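Local atomic coordinates of desmoplakin (Homo sapiens, PDB entry 3R6N), a protein that probably serves as a structural protein of desmosomes, cell-cell adhesion junctions, part of its plakin domain forming a rigid rod of four spectrin repeats with an inserted SH3 domain. Residues A[190-194]-A[331-335]; A[198-204]-A[268-272]; A[273-279]-A[310-316]; A[284-289]-A[301-307]. The contacts are given in a common frame with arbitrary orientation. Residue numbers count along the deposited sequence, not the author numbering.

Contact 1 (A[190-194]-A[331-335])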
loop_
_atom_site.group_PDB
_atom_site.type_symbol
_atom_site.label_atom_id
_atom_site.label_comp_id
_atom_site.label_asym_id
_atom_site.label_seq_id
_atom_site.Cartn_x
_atom_site.Cartn_y
_atom_site.Cartn_z
ATOM N N CYS A 190 -4.963 5.380 -4.671
ATOM C CA CYS A 190 -4.381 5.266 -3.344
ATOM C C CYS A 190 -4.870 4.021 -2.613
ATOM O O CYS A 190 -4.328 3.646 -1.574
ATOM C CB CYS A 190 -4.550 6.559 -2.525
ATOM S SG CYS A 190 -6.219 7.201 -2.256
ATOM N N ILE A 191 -5.879 3.369 -3.178
ATOM C CA ILE A 191 -6.284 2.045 -2.714
ATOM C C ILE A 191 -5.256 1.009 -3.153
ATOM O O ILE A 191 -4.987 0.047 -2.440
ATOM C CB ILE A 191 -7.675 1.638 -3.246
ATOM C CG1 ILE A 191 -8.779 2.283 -2.411
ATOM C CG2 ILE A 191 -7.844 0.128 -3.204
ATOM C CD1 ILE A 191 -10.167 1.975 -2.919
ATOM N N ASP A 192 -4.683 1.209 -4.334
ATOM C CA ASP A 192 -3.635 0.318 -4.814
ATOM C C ASP A 192 -2.413 0.397 -3.906
ATOM O O ASP A 192 -1.644 -0.557 -3.800
ATOM C CB ASP A 192 -3.241 0.650 -6.257
ATOM C CG ASP A 192 -3.885 -0.282 -7.272
ATOM O OD1 ASP A 192 -3.846 0.033 -8.480
ATOM O OD2 ASP A 192 -4.426 -1.330 -6.862
ATOM N N VAL A 193 -2.241 1.538 -3.247
ATOM C CA VAL A 193 -1.084 1.749 -2.391
ATOM C C VAL A 193 -1.279 1.133 -1.013
ATOM O O VAL A 193 -0.333 0.599 -0.429
ATOM C CB VAL A 193 -0.726 3.238 -2.267
ATOM C CG1 VAL A 193 0.219 3.461 -1.107
ATOM C CG2 VAL A 193 -0.093 3.715 -3.549
ATOM N N HIS A 194 -2.499 1.206 -0.492
ATOM C CA HIS A 194 -2.810 0.540 0.765
ATOM C C HIS A 194 -2.601 -0.955 0.594
ATOM O O HIS A 194 -1.891 -1.587 1.375
ATOM C CB HIS A 194 -4.243 0.832 1.218
ATOM C CG HIS A 194 -4.439 2.216 1.751
ATOM N ND1 HIS A 194 -3.611 2.771 2.706
ATOM C CD2 HIS A 194 -5.367 3.160 1.469
ATOM C CE1 HIS A 194 -4.020 3.995 2.983
ATOM N NE2 HIS A 194 -5.085 4.257 2.246
ATOM N N VAL A 331 -9.139 7.572 3.572
ATOM C CA VAL A 331 -8.649 6.775 2.451
ATOM C C VAL A 331 -7.383 7.355 1.846
ATOM O O VAL A 331 -6.450 6.621 1.525
ATOM C CB VAL A 331 -9.667 6.703 1.308
ATOM C CG1 VAL A 331 -9.572 5.353 0.615
ATOM C CG2 VAL A 331 -11.067 6.958 1.824
ATOM N N GLY A 332 -7.369 8.674 1.673
ATOM C CA GLY A 332 -6.276 9.350 1.002
ATOM C C GLY A 332 -5.114 9.718 1.901
ATOM O O GLY A 332 -4.270 10.530 1.528
ATOM N N LEU A 333 -5.061 9.121 3.086
ATOM C CA LEU A 333 -3.966 9.373 4.016
ATOM C C LEU A 333 -3.337 8.076 4.516
ATOM O O LEU A 333 -4.031 7.184 5.005
ATOM C CB LEU A 333 -4.453 10.190 5.212
ATOM C CG LEU A 333 -4.890 11.633 4.984
ATOM C CD1 LEU A 333 -5.667 12.129 6.192
ATOM C CD2 LEU A 333 -3.690 12.523 4.699
ATOM N N ILE A 334 -2.018 7.979 4.400
ATOM C CA ILE A 334 -1.295 6.824 4.914
ATOM C C ILE A 334 -0.401 7.264 6.069
ATOM O O ILE A 334 -0.204 8.462 6.283
ATOM C CB ILE A 334 -0.452 6.154 3.807
ATOM C CG1 ILE A 334 -0.118 4.709 4.180
ATOM C CG2 ILE A 334 0.811 6.958 3.522
ATOM C CD1 ILE A 334 0.215 3.848 2.989
ATOM N N ILE A 335 0.126 6.302 6.822
ATOM C CA ILE A 335 1.018 6.613 7.936
ATOM C C ILE A 335 2.396 6.008 7.685
ATOM O O ILE A 335 2.670 4.879 8.086
ATOM C CB ILE A 335 0.458 6.098 9.281
ATOM C CG1 ILE A 335 -1.043 6.388 9.385
ATOM C CG2 ILE A 335 1.217 6.713 10.447
ATOM C CD1 ILE A 335 -1.661 5.990 10.709
#
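Here the SH3 domain of the plakin rod rests on a spectrin-repeat helix: the end of the SH3 barrel, residues 331-335 with the short strand 333-334, lies against residues 190-194 of the long helix 167-225. Val331, in a 3-10 turn, makes the strongest tie. Its carbonyl O accepts a hydrogen bond from His194 NE2 at 2.8 Å, while its methyl CG1 lies 4.4 Å from Ile191 CG1. Gly332 follows in the closest CA pair, its CA 6.3 Å from Cys190 CA. Cys190 SG comes to 3.9 Å from Gly332 CA, so the thiol packs directly on main chain. Leu333 points its side chain away, where it meets Leu286 of the SH3 sheet, yet its carbonyl O still sits 3.8 Å from His194 CE1, near the plane of the imidazole. Ile334 turns back toward the helix, and its CD1 packs 4.1 Å from Val193 CG1. Strand 333-334 thus faces the helix with one side chain and the barrel with the next. The imidazole that donates to this backbone is itself stacked on Trp121, and its ND1 lies 4.0 Å from Ile334 CD1.

Contact 2 (A[198-204]-A[268-272])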
loop_
_atom_site.group_PDB
_atom_site.type_symbol
_atom_site.label_atom_id
_atom_site.label_comp_id
_atom_site.label_asym_id
_atom_site.label_seq_id
_atom_site.Cartn_x
_atom_site.Cartn_y
_atom_site.Cartn_z
ATOM N N ASN A 198 -0.027 -2.500 3.072
ATOM C CA ASN A 198 -0.687 -3.401 4.004
ATOM C C ASN A 198 -0.285 -4.857 3.778
ATOM O O ASN A 198 -0.149 -5.625 4.730
ATOM C CB ASN A 198 -2.207 -3.237 3.946
ATOM C CG ASN A 198 -2.695 -2.052 4.763
ATOM O OD1 ASN A 198 -2.047 -1.007 4.808
ATOM N ND2 ASN A 198 -3.835 -2.218 5.426
ATOM N N ALA A 199 -0.097 -5.236 2.518
ATOM C CA ALA A 199 0.417 -6.559 2.210
ATOM C C ALA A 199 1.776 -6.712 2.877
ATOM O O ALA A 199 1.986 -7.624 3.676
ATOM C CB ALA A 199 0.531 -6.753 0.710
ATOM N N ALA A 200 2.689 -5.800 2.563
ATOM C CA ALA A 200 4.026 -5.811 3.149
ATOM C C ALA A 200 3.976 -5.868 4.676
ATOM O O ALA A 200 4.655 -6.684 5.300
ATOM C CB ALA A 200 4.819 -4.597 2.685
ATOM N N TYR A 201 3.164 -4.997 5.267
ATOM C CA TYR A 201 3.008 -4.928 6.715
ATOM C C TYR A 201 2.734 -6.301 7.319
ATOM O O TYR A 201 3.333 -6.676 8.329
ATOM C CB TYR A 201 1.880 -3.960 7.071
ATOM C CG TYR A 201 1.580 -3.837 8.546
ATOM C CD1 TYR A 201 2.076 -2.775 9.290
ATOM C CD2 TYR A 201 0.782 -4.770 9.194
ATOM C CE1 TYR A 201 1.791 -2.653 10.640
ATOM C CE2 TYR A 201 0.494 -4.655 10.543
ATOM C CZ TYR A 201 1.002 -3.597 11.258
ATOM O OH TYR A 201 0.714 -3.479 12.594
ATOM N N PHE A 202 1.832 -7.054 6.699
ATOM C CA PHE A 202 1.495 -8.378 7.209
ATOM C C PHE A 202 2.546 -9.421 6.838
ATOM O O PHE A 202 2.842 -10.323 7.623
ATOM C CB PHE A 202 0.108 -8.817 6.738
ATOM C CG PHE A 202 -1.016 -8.054 7.375
ATOM C CD1 PHE A 202 -1.821 -7.220 6.618
ATOM C CD2 PHE A 202 -1.263 -8.166 8.732
ATOM C CE1 PHE A 202 -2.853 -6.519 7.202
ATOM C CE2 PHE A 202 -2.296 -7.467 9.324
ATOM C CZ PHE A 202 -3.092 -6.642 8.559
ATOM N N GLN A 203 3.111 -9.295 5.643
ATOM C CA GLN A 203 4.145 -10.219 5.201
ATOM C C GLN A 203 5.321 -10.136 6.161
ATOM O O GLN A 203 5.894 -11.152 6.553
ATOM C CB GLN A 203 4.596 -9.876 3.779
ATOM C CG GLN A 203 5.259 -11.025 3.025
ATOM C CD GLN A 203 6.576 -11.462 3.639
ATOM O OE1 GLN A 203 7.348 -10.641 4.138
ATOM N NE2 GLN A 203 6.840 -12.765 3.608
ATOM N N PHE A 204 5.668 -8.914 6.545
ATOM C CA PHE A 204 6.843 -8.669 7.372
ATOM C C PHE A 204 6.741 -9.300 8.753
ATOM O O PHE A 204 7.651 -10.000 9.190
ATOM C CB PHE A 204 7.096 -7.168 7.506
ATOM C CG PHE A 204 8.145 -6.819 8.520
ATOM C CD1 PHE A 204 9.488 -6.853 8.186
ATOM C CD2 PHE A 204 7.786 -6.446 9.805
ATOM C CE1 PHE A 204 10.456 -6.527 9.118
ATOM C CE2 PHE A 204 8.748 -6.116 10.740
ATOM C CZ PHE A 204 10.087 -6.158 10.396
ATOM N N ILE A 268 8.323 -0.575 6.450
ATOM C CA ILE A 268 7.005 -0.999 6.906
ATOM C C ILE A 268 6.176 0.165 7.432
ATOM O O ILE A 268 6.620 0.932 8.285
ATOM C CB ILE A 268 7.091 -2.095 7.977
ATOM C CG1 ILE A 268 7.737 -3.350 7.389
ATOM C CG2 ILE A 268 5.703 -2.420 8.507
ATOM C CD1 ILE A 268 7.021 -3.892 6.174
ATOM N N VAL A 269 4.961 0.274 6.914
ATOM C CA VAL A 269 4.063 1.376 7.223
ATOM C C VAL A 269 3.429 1.199 8.608
ATOM O O VAL A 269 3.653 0.184 9.267
ATOM C CB VAL A 269 2.966 1.464 6.140
ATOM C CG1 VAL A 269 1.767 0.614 6.528
ATOM C CG2 VAL A 269 2.571 2.907 5.884
ATOM N N GLN A 270 2.647 2.184 9.051
ATOM C CA GLN A 270 1.957 2.095 10.336
ATOM C C GLN A 270 0.450 1.945 10.170
ATOM O O GLN A 270 -0.182 2.713 9.449
ATOM C CB GLN A 270 2.249 3.320 11.194
ATOM C CG GLN A 270 3.662 3.374 11.722
ATOM C CD GLN A 270 3.795 4.283 12.926
ATOM O OE1 GLN A 270 2.983 4.230 13.851
ATOM N NE2 GLN A 270 4.825 5.125 12.922
ATOM N N LEU A 271 -0.124 0.965 10.859
ATOM C CA LEU A 271 -1.551 0.675 10.743
ATOM C C LEU A 271 -2.354 0.948 12.017
ATOM O O LEU A 271 -3.483 1.423 11.949
ATOM C CB LEU A 271 -1.763 -0.774 10.296
ATOM C CG LEU A 271 -1.938 -1.027 8.797
ATOM C CD1 LEU A 271 -0.996 -0.169 7.983
ATOM C CD2 LEU A 271 -1.744 -2.502 8.471
ATOM N N LYS A 272 -1.786 0.640 13.177
ATOM C CA LYS A 272 -2.535 0.777 14.424
ATOM C C LYS A 272 -3.140 2.168 14.627
ATOM O O LYS A 272 -4.286 2.288 15.060
ATOM C CB LYS A 272 -1.682 0.379 15.627
ATOM C CG LYS A 272 -1.344 -1.097 15.663
ATOM C CD LYS A 272 -0.595 -1.462 16.927
ATOM C CE LYS A 272 -0.209 -2.928 16.924
ATOM N NZ LYS A 272 -1.412 -3.806 16.876
#
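The linker that leaves helix 234-265 and enters the SH3 domain packs against helix 167-225. Tyr201, t at chi1, leaves residues 198-204 with its CA-to-CB bond sideways, and its ring lies in the bend of residues 268-272, which have no regular secondary structure. Leu271 lays its CD2 over one face of that ring, 3.6 Å from the centroid and only 16° off the normal, a close CH-pi contact; its chi1 of -94° lies between the usual wells. Near the plane of the same ring, Val269 O approaches Tyr201 CD1 to 3.4 Å. Ile268 CG2 packs 3.7 Å from Tyr201 CD1. Ile268 adopts the m,m rotamer, which folds CD1 back to 3.5 Å from Phe204 CB and 4.2 Å from Ala200 CB. Phe204, again t at chi1, offers a ring face to Ile268 CG1, 4.0 Å from its centroid. Asn198, an m rotamer, brings OD1 to 3.4 Å from Leu271 CD1, while its ND2 is hydrogen-bonded to Trp121 O. No hydrogen bond links the two segments, so the contact rests mainly on apolar and CH-pi packing. Around it, Ala342 of helix 340-384 touches both Ile268 and Phe204, Phe204 also meets the end of helix 234-265, and Gln270 pairs by backbone with Ile335 beyond strand 333-334, placing the contact where consecutive spectrin repeats and the SH3 domain meet.

Contact 3 (A[273-279]-A[310-316])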
loop_
_atom_site.group_PDB
_atom_site.type_symbol
_atom_site.label_atom_id
_atom_site.label_comp_id
_atom_site.label_asym_id
_atom_site.label_seq_id
_atom_site.Cartn_x
_atom_site.Cartn_y
_atom_site.Cartn_z
ATOM N N PRO A 273 -2.376 3.225 14.316
ATOM C CA PRO A 273 -2.896 4.583 14.517
ATOM C C PRO A 273 -4.142 4.893 13.688
ATOM O O PRO A 273 -4.800 5.903 13.931
ATOM C CB PRO A 273 -1.727 5.467 14.080
ATOM C CG PRO A 273 -0.520 4.622 14.300
ATOM C CD PRO A 273 -0.951 3.231 13.942
ATOM N N ARG A 274 -4.473 4.037 12.731
ATOM C CA ARG A 274 -5.670 4.248 11.927
ATOM C C ARG A 274 -6.928 4.055 12.758
ATOM O O ARG A 274 -7.987 4.588 12.418
ATOM C CB ARG A 274 -5.690 3.321 10.715
ATOM C CG ARG A 274 -4.492 3.475 9.814
ATOM C CD ARG A 274 -4.727 2.837 8.464
ATOM N NE ARG A 274 -5.693 3.591 7.673
ATOM C CZ ARG A 274 -5.384 4.651 6.933
ATOM N NH1 ARG A 274 -4.135 5.087 6.880
ATOM N NH2 ARG A 274 -6.329 5.274 6.247
ATOM N N ASN A 275 -6.805 3.291 13.842
ATOM C CA ASN A 275 -7.913 3.067 14.766
ATOM C C ASN A 275 -8.121 4.237 15.715
ATOM O O ASN A 275 -7.163 4.785 16.254
ATOM C CB ASN A 275 -7.692 1.792 15.572
ATOM C CG ASN A 275 -7.821 0.543 14.728
ATOM O OD1 ASN A 275 -8.693 0.455 13.859
ATOM N ND2 ASN A 275 -6.949 -0.435 14.975
ATOM N N PRO A 276 -9.387 4.607 15.935
ATOM C CA PRO A 276 -9.765 5.787 16.718
ATOM C C PRO A 276 -9.317 5.683 18.169
ATOM O O PRO A 276 -9.164 6.702 18.838
ATOM C CB PRO A 276 -11.297 5.793 16.626
ATOM C CG PRO A 276 -11.632 4.912 15.453
ATOM C CD PRO A 276 -10.558 3.880 15.418
ATOM N N ASP A 277 -9.102 4.457 18.633
ATOM C CA ASP A 277 -8.793 4.184 20.029
ATOM C C ASP A 277 -7.304 4.159 20.360
ATOM O O ASP A 277 -6.927 4.265 21.531
ATOM C CB ASP A 277 -9.353 2.816 20.428
ATOM C CG ASP A 277 -8.912 1.705 19.485
ATOM O OD1 ASP A 277 -9.637 1.454 18.506
ATOM O OD2 ASP A 277 -7.843 1.120 19.729
ATOM N N TYR A 278 -6.461 4.017 19.340
ATOM C CA TYR A 278 -5.005 3.952 19.518
ATOM C C TYR A 278 -4.475 5.236 20.154
ATOM O O TYR A 278 -4.802 6.333 19.715
ATOM C CB TYR A 278 -4.322 3.692 18.166
ATOM C CG TYR A 278 -2.818 3.873 18.151
ATOM C CD1 TYR A 278 -1.962 2.801 18.383
ATOM C CD2 TYR A 278 -2.252 5.115 17.876
ATOM C CE1 TYR A 278 -0.585 2.965 18.358
ATOM C CE2 TYR A 278 -0.880 5.289 17.848
ATOM C CZ TYR A 278 -0.052 4.213 18.090
ATOM O OH TYR A 278 1.312 4.397 18.060
ATOM N N ARG A 279 -3.658 5.091 21.191
ATOM C CA ARG A 279 -3.097 6.241 21.894
ATOM C C ARG A 279 -1.572 6.217 21.891
ATOM O O ARG A 279 -0.957 5.175 22.115
ATOM C CB ARG A 279 -3.614 6.302 23.334
ATOM C CG ARG A 279 -5.131 6.353 23.443
ATOM C CD ARG A 279 -5.683 7.597 22.766
ATOM N NE ARG A 279 -7.128 7.529 22.565
ATOM C CZ ARG A 279 -7.821 8.409 21.849
ATOM N NH1 ARG A 279 -7.198 9.426 21.263
ATOM N NH2 ARG A 279 -9.133 8.272 21.714
ATOM N N ASN A 310 -9.167 11.268 15.015
ATOM C CA ASN A 310 -9.481 10.144 14.139
ATOM C C ASN A 310 -10.592 9.242 14.667
ATOM O O ASN A 310 -10.644 8.056 14.340
ATOM C CB ASN A 310 -8.226 9.315 13.853
ATOM C CG ASN A 310 -7.793 8.478 15.042
ATOM O OD1 ASN A 310 -7.938 8.888 16.196
ATOM N ND2 ASN A 310 -7.258 7.293 14.764
ATOM N N ASN A 311 -11.478 9.810 15.478
ATOM C CA ASN A 311 -12.622 9.066 15.990
ATOM C C ASN A 311 -13.514 8.624 14.846
ATOM O O ASN A 311 -14.173 7.584 14.914
ATOM C CB ASN A 311 -13.419 9.917 16.977
ATOM C CG ASN A 311 -12.640 10.234 18.232
ATOM O OD1 ASN A 311 -12.140 9.329 18.905
ATOM N ND2 ASN A 311 -12.540 11.523 18.567
ATOM N N GLU A 312 -13.517 9.433 13.792
ATOM C CA GLU A 312 -14.238 9.133 12.571
ATOM C C GLU A 312 -13.342 8.272 11.693
ATOM O O GLU A 312 -12.257 8.696 11.304
ATOM C CB GLU A 312 -14.577 10.436 11.852
ATOM C CG GLU A 312 -15.448 10.274 10.619
ATOM C CD GLU A 312 -16.919 10.174 10.955
ATOM O OE1 GLU A 312 -17.333 10.764 11.979
ATOM O OE2 GLU A 312 -17.657 9.502 10.198
ATOM N N ARG A 313 -13.795 7.064 11.380
ATOM C CA ARG A 313 -12.969 6.118 10.634
ATOM C C ARG A 313 -12.908 6.443 9.144
ATOM O O ARG A 313 -12.274 5.724 8.371
ATOM C CB ARG A 313 -13.472 4.689 10.841
ATOM C CG ARG A 313 -13.701 4.325 12.298
ATOM C CD ARG A 313 -14.106 2.865 12.445
ATOM N NE ARG A 313 -12.960 1.962 12.373
ATOM C CZ ARG A 313 -12.437 1.334 13.423
ATOM N NH1 ARG A 313 -12.964 1.502 14.630
ATOM N NH2 ARG A 313 -11.392 0.532 13.266
ATOM N N SER A 314 -13.561 7.532 8.749
ATOM C CA SER A 314 -13.611 7.935 7.346
ATOM C C SER A 314 -13.126 9.368 7.112
ATOM O O SER A 314 -12.659 9.697 6.023
ATOM C CB SER A 314 -15.025 7.752 6.789
ATOM O OG SER A 314 -15.987 8.344 7.641
ATOM N N LYS A 315 -13.249 10.218 8.130
ATOM C CA LYS A 315 -12.730 11.581 8.057
ATOM C C LYS A 315 -11.849 11.904 9.254
ATOM O O LYS A 315 -12.265 11.769 10.405
ATOM C CB LYS A 315 -13.863 12.608 7.951
ATOM C CG LYS A 315 -14.409 12.780 6.542
ATOM C CD LYS A 315 -15.134 14.106 6.373
ATOM C CE LYS A 315 -15.316 14.444 4.893
ATOM N NZ LYS A 315 -15.573 15.898 4.664
ATOM N N TRP A 316 -10.626 12.335 8.977
ATOM C CA TRP A 316 -9.694 12.687 10.036
ATOM C C TRP A 316 -9.484 14.186 10.104
ATOM O O TRP A 316 -9.355 14.846 9.076
ATOM C CB TRP A 316 -8.352 11.998 9.811
ATOM C CG TRP A 316 -8.422 10.522 9.976
ATOM C CD1 TRP A 316 -9.464 9.804 10.480
ATOM C CD2 TRP A 316 -7.404 9.574 9.645
ATOM N NE1 TRP A 316 -9.161 8.467 10.479
ATOM C CE2 TRP A 316 -7.900 8.299 9.970
ATOM C CE3 TRP A 316 -6.120 9.680 9.104
ATOM C CZ2 TRP A 316 -7.161 7.138 9.772
ATOM C CZ3 TRP A 316 -5.388 8.526 8.908
ATOM C CH2 TRP A 316 -5.911 7.271 9.240
#
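A type I beta turn from Asn275 to Tyr278, closed by Tyr278 N to Asn275 O at 3.3 Å, meets the loop between strands 304-309 and 315-319, which corresponds to the n-Src loop of the SH3 domain. The nearest CA atoms, those of Pro276 and Asn311, are 4.4 Å apart. Asn310 fits its side chain into the curve of residues 273-276, where ND2 gives a weak hydrogen bond to Asn275 O at 2.9 Å. Pro276, the most covered residue, sets CB 3.3 Å from Asn310 O and 3.6 Å from Asn311 CA. From the far end of the loop Arg313 lays a face of its guanidinium against the proline ring, NH1 lying 3.5 Å from Pro276 CD. At the start of strand 315-319, Trp316 brings CH2 over one face of the Arg274 guanidinium, 3.5 Å from CZ; Arg274 also hydrogen-bonds Leu333 O through NH1 and Ser330 O through NH2. Asn275 OD1 makes a weak hydrogen bond to Ser122 OG of the preceding spectrin-repeat region. With one weak hydrogen bond and no salt bridge between the segments, the SH3 entry is held to this loop chiefly by close fit of proline, indole, amide and guanidinium surfaces.

Contact 4 (A[284-289]-A[301-307])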
loop_
_atom_site.group_PDB
_atom_site.type_symbol
_atom_site.label_atom_id
_atom_site.label_comp_id
_atom_site.label_asym_id
_atom_site.label_seq_id
_atom_site.Cartn_x
_atom_site.Cartn_y
_atom_site.Cartn_z
ATOM N N ILE A 284 1.317 11.788 15.343
ATOM C CA ILE A 284 1.223 10.870 14.218
ATOM C C ILE A 284 1.400 11.592 12.883
ATOM O O ILE A 284 0.600 12.456 12.520
ATOM C CB ILE A 284 -0.120 10.122 14.245
ATOM C CG1 ILE A 284 -0.504 9.800 15.689
ATOM C CG2 ILE A 284 -0.046 8.855 13.421
ATOM C CD1 ILE A 284 -1.769 8.989 15.820
ATOM N N ILE A 285 2.459 11.233 12.162
ATOM C CA ILE A 285 2.778 11.849 10.880
ATOM C C ILE A 285 2.093 11.120 9.726
ATOM O O ILE A 285 2.225 9.905 9.584
ATOM C CB ILE A 285 4.295 11.834 10.614
ATOM C CG1 ILE A 285 5.071 12.302 11.848
ATOM C CG2 ILE A 285 4.631 12.668 9.386
ATOM C CD1 ILE A 285 4.576 13.597 12.428
ATOM N N LEU A 286 1.370 11.866 8.898
ATOM C CA LEU A 286 0.681 11.286 7.753
ATOM C C LEU A 286 1.318 11.740 6.441
ATOM O O LEU A 286 2.077 12.709 6.409
ATOM C CB LEU A 286 -0.797 11.688 7.770
ATOM C CG LEU A 286 -1.557 11.470 9.079
ATOM C CD1 LEU A 286 -2.948 12.065 8.994
ATOM C CD2 LEU A 286 -1.621 9.992 9.423
ATOM N N ARG A 287 1.016 11.028 5.361
ATOM C CA ARG A 287 1.383 11.475 4.024
ATOM C C ARG A 287 0.163 11.381 3.119
ATOM O O ARG A 287 -0.598 10.415 3.189
ATOM C CB ARG A 287 2.537 10.653 3.444
ATOM C CG ARG A 287 3.013 11.162 2.090
ATOM C CD ARG A 287 4.160 10.340 1.507
ATOM N NE ARG A 287 3.728 9.030 1.026
ATOM C CZ ARG A 287 4.157 7.872 1.524
ATOM N NH1 ARG A 287 5.041 7.862 2.520
ATOM N NH2 ARG A 287 3.709 6.723 1.028
ATOM N N ALA A 288 -0.034 12.394 2.283
ATOM C CA ALA A 288 -1.172 12.403 1.371
ATOM C C ALA A 288 -0.912 11.484 0.184
ATOM O O ALA A 288 0.134 11.565 -0.457
ATOM C CB ALA A 288 -1.473 13.814 0.906
ATOM N N LEU A 289 -1.862 10.596 -0.090
ATOM C CA LEU A 289 -1.712 9.635 -1.175
ATOM C C LEU A 289 -2.157 10.245 -2.501
ATOM O O LEU A 289 -1.780 9.769 -3.572
ATOM C CB LEU A 289 -2.512 8.363 -0.881
ATOM C CG LEU A 289 -2.104 7.518 0.333
ATOM C CD1 LEU A 289 -2.974 6.264 0.469
ATOM C CD2 LEU A 289 -0.631 7.144 0.262
ATOM N N LYS A 301 -0.761 15.584 -3.043
ATOM C CA LYS A 301 -0.138 14.273 -2.938
ATOM C C LYS A 301 1.286 14.430 -2.426
ATOM O O LYS A 301 2.066 15.224 -2.960
ATOM C CB LYS A 301 -0.138 13.568 -4.295
ATOM C CG LYS A 301 0.509 12.198 -4.282
ATOM C CD LYS A 301 0.452 11.556 -5.656
ATOM C CE LYS A 301 1.223 10.247 -5.702
ATOM N NZ LYS A 301 1.111 9.615 -7.044
ATOM N N GLY A 302 1.615 13.686 -1.376
ATOM C CA GLY A 302 2.947 13.718 -0.814
ATOM C C GLY A 302 3.110 14.714 0.319
ATOM O O GLY A 302 4.160 14.751 0.958
ATOM N N ASP A 303 2.088 15.526 0.573
ATOM C CA ASP A 303 2.143 16.470 1.685
ATOM C C ASP A 303 2.222 15.737 3.026
ATOM O O ASP A 303 1.571 14.711 3.222
ATOM C CB ASP A 303 0.931 17.409 1.675
ATOM C CG ASP A 303 1.037 18.497 0.620
ATOM O OD1 ASP A 303 2.104 18.610 -0.022
ATOM O OD2 ASP A 303 0.051 19.247 0.443
ATOM N N GLU A 304 3.028 16.263 3.944
ATOM C CA GLU A 304 3.097 15.725 5.297
ATOM C C GLU A 304 2.064 16.398 6.188
ATOM O O GLU A 304 2.063 17.617 6.341
ATOM C CB GLU A 304 4.495 15.895 5.892
ATOM C CG GLU A 304 4.534 15.672 7.402
ATOM C CD GLU A 304 5.945 15.634 7.979
ATOM O OE1 GLU A 304 6.271 16.519 8.807
ATOM O OE2 GLU A 304 6.716 14.714 7.615
ATOM N N CYS A 305 1.181 15.598 6.772
ATOM C CA CYS A 305 0.149 16.120 7.656
ATOM C C CYS A 305 0.309 15.579 9.066
ATOM O O CYS A 305 0.917 14.533 9.280
ATOM C CB CYS A 305 -1.239 15.744 7.141
ATOM S SG CYS A 305 -1.668 16.391 5.511
ATOM N N ILE A 306 -0.248 16.300 10.030
ATOM C CA ILE A 306 -0.295 15.822 11.400
ATOM C C ILE A 306 -1.731 15.454 11.735
ATOM O O ILE A 306 -2.660 16.187 11.402
ATOM C CB ILE A 306 0.236 16.872 12.404
ATOM C CG1 ILE A 306 1.746 17.082 12.225
ATOM C CG2 ILE A 306 -0.077 16.449 13.833
ATOM C CD1 ILE A 306 2.115 18.046 11.105
ATOM N N LEU A 307 -1.906 14.303 12.372
ATOM C CA LEU A 307 -3.227 13.818 12.743
ATOM C C LEU A 307 -3.692 14.476 14.031
ATOM O O LEU A 307 -2.954 14.518 15.010
ATOM C CB LEU A 307 -3.188 12.303 12.916
ATOM C CG LEU A 307 -4.488 11.597 13.290
ATOM C CD1 LEU A 307 -5.568 11.870 12.257
ATOM C CD2 LEU A 307 -4.241 10.102 13.421
#
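Neighbouring strands of the small SH3 barrel sheet, flanking what corresponds to the RT loop, form this antiparallel pair, and its two faces differ in what they carry. On the inner face, Leu286 and Cys305 stand opposite each other as a hydrogen-bonded pair, their CB atoms 4.1 Å apart. The bulkier Leu286 leans along the strand so that its CD1 meets Leu307 CB at 3.9 Å, and Val318 of strand 315-319 lies against both Leu286 and Cys305. Further along, Ile284 CD1 sets against Leu307 CD2 at 3.6 Å. Ile285, Ile306, Arg287 and Glu304 occupy the other face; there Ile285 CG2 reaches to 3.4 Å from Glu304 OE2, while the two isoleucines only graze, Ile285 CD1 lying 4.5 Å from Ile306 CG1. Small residues shape the far end. At the positive phi of Gly302 a CB would jam against Lys301 O, which calls for glycine; Arg287 CG lies 3.9 Å from Gly302 CA. Ala288 is buried, its CB 4.4 Å from Asp303 CB, and its N and O both bond across. Lys301 CG lies 3.4 Å from Leu289 O. Five backbone hydrogen bonds knit the pair, from Leu307 N to Ile284 O at 3.1 Å through to Gly302 N to Ala288 O at 2.7 Å. Main-chain bonding fixes the register; the side chains sort into an apolar inner layer and an outer one mixing aliphatic and charged groups.

Contacts 1 and 2 are buried, and both use helix 167-225, which receives the end of the SH3 domain in one and its incoming linker in the other; Ile335 O to Gln270 N, a probable hydrogen bond, joins them. Contacts 3 and 4 lie inside the SH3 domain, partly exposed. The chemistry of all four follows their place: one side-chain-to-backbone bond with packing in contact 1; mainly apolar and CH-pi packing, without a hydrogen bond, in contact 2; a weak amide-to-backbone bond with proline, tryptophan and guanidinium packing in contact 3; and strand hydrogen bonding in contact 4. Contact 4 joins contact 1 across adjacent strands and contact 3 through Trp316 against Leu307, but does not touch contact 2.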